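Manganese-containing pseudocatalase (Thermus thermophilus, PDB 2V8T) breaks down hydrogen peroxide to water and dioxygen as a non-haem catalase, using a pair of manganese ions in each subunit. Local coordinates at the interface of chains A and B. Sequence-based numbering; all coordinates share one arbitrary frame. Chains: chain A/B, Manganese-containing pseudocatalase.

The interface of chains A and B. Residues chain A 50, 52-55; chain B 92, 271-273, 291.
The carboxylate of B:Asp273 reaches across the two-fold interface between identical subunits, a contact that probably helps hold the deposited six-chain assembly together, to the loop of chain A that joins helices 36-49 and 57-85, and binds consecutive backbone N-H groups there. Its OD1 offers the syn lone pair to A:Gly52 N at 3.0 Å, a nearly straight bond (166° at H). OD2 instead takes A:Lys53 N at 2.9 Å from above the carboxylate plane. The side chain gets there with CG anti to its own backbone N (chi1 -176°). An alanine here would remove both acceptors and would probably leave the two loop amides without their partners across the interface, loosening the turn. Alongside this, the A:Lys53 chain runs extended and then bends at its last torsion (chi4 72°), so that NZ meets B:Phe272 O at 2.7 Å in the carbonyl plane. The same NZ also bonds A:Phe50 O in its own loop, which ties the lysine tip to both subunits; its aliphatic stretch crosses the B:Val271 side chain obliquely, CD packing against CG2 at 3.8 Å. The nearby carboxylate of B:Asp273 does not touch NZ, but its opposite charge may steady it. On the other flank A:Ala55 CB sits over one face of the B:Tyr291 ring, offset toward the rim, 3.6 Å from CE1. The hydroxyl helps hold that ring in place by donating to a lone pair of B:Asp92 O, which lies at the ring edge. Between the flanks, waters 2 and 3 link the amides of A:Ala55 and A:Lys54 to the carboxylates of B:Asp92 and B:Asp273. Beyond the tyrosine, water 1 bridges the backbones, 2.7 Å from A:Ala55 O and 2.8 Å from B:Tyr291 O.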
loop_
_atom_site.group_PDB
_atom_site.type_symbol
_atom_site.label_atom_id
_atom_site.label_comp_id
_atom_site.label_asym_id
_atom_site.label_seq_id
_atom_site.Cartn_x
_atom_site.Cartn_y
_atom_site.Cartn_z
ATOM N N PHE A 50 -16.323 -13.324 -17.709
ATOM C CA PHE A 50 -17.398 -12.965 -18.629
ATOM C C PHE A 50 -18.554 -13.933 -18.493
ATOM O O PHE A 50 -18.379 -15.144 -18.599
ATOM C CB PHE A 50 -16.803 -12.974 -20.058
ATOM C CG PHE A 50 -17.649 -12.288 -21.082
ATOM C CD1 PHE A 50 -18.780 -12.918 -21.629
ATOM C CD2 PHE A 50 -17.325 -11.032 -21.529
ATOM C CE1 PHE A 50 -19.540 -12.293 -22.617
ATOM C CE2 PHE A 50 -18.090 -10.408 -22.517
ATOM C CZ PHE A 50 -19.178 -11.042 -23.050
ATOM N N GLY A 52 -22.113 -15.219 -20.165
ATOM C CA GLY A 52 -22.730 -15.235 -21.473
ATOM C C GLY A 52 -21.675 -15.338 -22.583
ATOM O O GLY A 52 -21.752 -14.669 -23.602
ATOM N N LYS A 53 -20.678 -16.216 -22.388
ATOM C CA LYS A 53 -19.592 -16.354 -23.342
ATOM C C LYS A 53 -20.081 -16.775 -24.745
ATOM O O LYS A 53 -19.479 -16.393 -25.738
ATOM C CB LYS A 53 -18.516 -17.301 -22.823
ATOM C CG LYS A 53 -17.737 -16.751 -21.624
ATOM C CD LYS A 53 -16.653 -17.684 -21.139
ATOM C CE LYS A 53 -15.661 -17.110 -20.159
ATOM N NZ LYS A 53 -16.233 -16.882 -18.812
ATOM N N LYS A 54 -21.153 -17.572 -24.807
ATOM C CA LYS A 54 -21.777 -17.912 -26.097
ATOM C C LYS A 54 -22.880 -16.884 -26.479
ATOM O O LYS A 54 -22.884 -16.364 -27.598
ATOM C CB LYS A 54 -22.331 -19.314 -26.093
ATOM C CG LYS A 54 -23.044 -19.615 -27.443
ATOM C CD LYS A 54 -23.484 -21.009 -27.590
ATOM C CE LYS A 54 -24.075 -21.253 -28.963
ATOM N NZ LYS A 54 -24.490 -22.631 -29.177
ATOM N N ALA A 55 -23.776 -16.563 -25.553
ATOM C CA ALA A 55 -24.917 -15.678 -25.900
ATOM C C ALA A 55 -24.461 -14.278 -26.298
ATOM O O ALA A 55 -25.156 -13.590 -27.034
ATOM C CB ALA A 55 -25.888 -15.614 -24.734
ATOM N N ASP B 92 -28.178 -19.020 -19.089
ATOM C CA ASP B 92 -28.172 -17.667 -19.640
ATOM C C ASP B 92 -29.172 -16.678 -19.019
ATOM O O ASP B 92 -28.984 -15.466 -19.136
ATOM C CB ASP B 92 -28.451 -17.697 -21.148
ATOM C CG ASP B 92 -27.343 -18.294 -22.023
ATOM O OD1 ASP B 92 -26.247 -18.532 -21.529
ATOM O OD2 ASP B 92 -27.634 -18.495 -23.231
ATOM N N VAL B 271 -14.041 -23.656 -21.463
ATOM C CA VAL B 271 -14.075 -22.538 -20.534
ATOM C C VAL B 271 -15.376 -22.591 -19.738
ATOM O O VAL B 271 -16.333 -23.288 -20.075
ATOM C CB VAL B 271 -13.823 -21.206 -21.231
ATOM C CG1 VAL B 271 -12.403 -21.134 -21.806
ATOM C CG2 VAL B 271 -14.880 -20.860 -22.242
ATOM N N PHE B 272 -15.352 -21.878 -18.605
ATOM C CA PHE B 272 -16.446 -21.829 -17.661
ATOM C C PHE B 272 -17.257 -20.554 -17.840
ATOM O O PHE B 272 -16.656 -19.475 -18.015
ATOM C CB PHE B 272 -15.896 -21.886 -16.225
ATOM C CG PHE B 272 -16.989 -21.795 -15.205
ATOM C CD1 PHE B 272 -17.904 -22.821 -15.020
ATOM C CD2 PHE B 272 -17.149 -20.606 -14.444
ATOM C CE1 PHE B 272 -18.987 -22.681 -14.139
ATOM C CE2 PHE B 272 -18.204 -20.502 -13.558
ATOM C CZ PHE B 272 -19.111 -21.518 -13.420
ATOM N N ASP B 273 -18.568 -20.662 -17.743
ATOM C CA ASP B 273 -19.464 -19.517 -17.815
ATOM C C ASP B 273 -20.390 -19.562 -16.621
ATOM O O ASP B 273 -21.210 -20.488 -16.473
ATOM C CB ASP B 273 -20.254 -19.554 -19.105
ATOM C CG ASP B 273 -21.162 -18.355 -19.330
ATOM O OD1 ASP B 273 -21.405 -17.557 -18.399
ATOM O OD2 ASP B 273 -21.653 -18.235 -20.489
ATOM N N TYR B 291 -28.899 -10.142 -25.543
ATOM C CA TYR B 291 -28.772 -11.380 -26.275
ATOM C C TYR B 291 -29.393 -11.240 -27.659
ATOM O O TYR B 291 -28.860 -11.814 -28.627
ATOM C CB TYR B 291 -29.426 -12.534 -25.530
ATOM C CG TYR B 291 -28.844 -12.899 -24.172
ATOM C CD1 TYR B 291 -27.557 -12.551 -23.814
ATOM C CD2 TYR B 291 -29.599 -13.601 -23.277
ATOM C CE1 TYR B 291 -27.023 -12.947 -22.593
ATOM C CE2 TYR B 291 -29.104 -13.994 -22.053
ATOM C CZ TYR B 291 -27.805 -13.672 -21.710
ATOM O OH TYR B 291 -27.267 -13.995 -20.490
HETATM O O HOH W 1 -27.478 -14.194 -28.260
HETATM O O HOH W 2 -23.859 -18.040 -23.058
HETATM O O HOH W 3 -21.752 -19.630 -22.599
#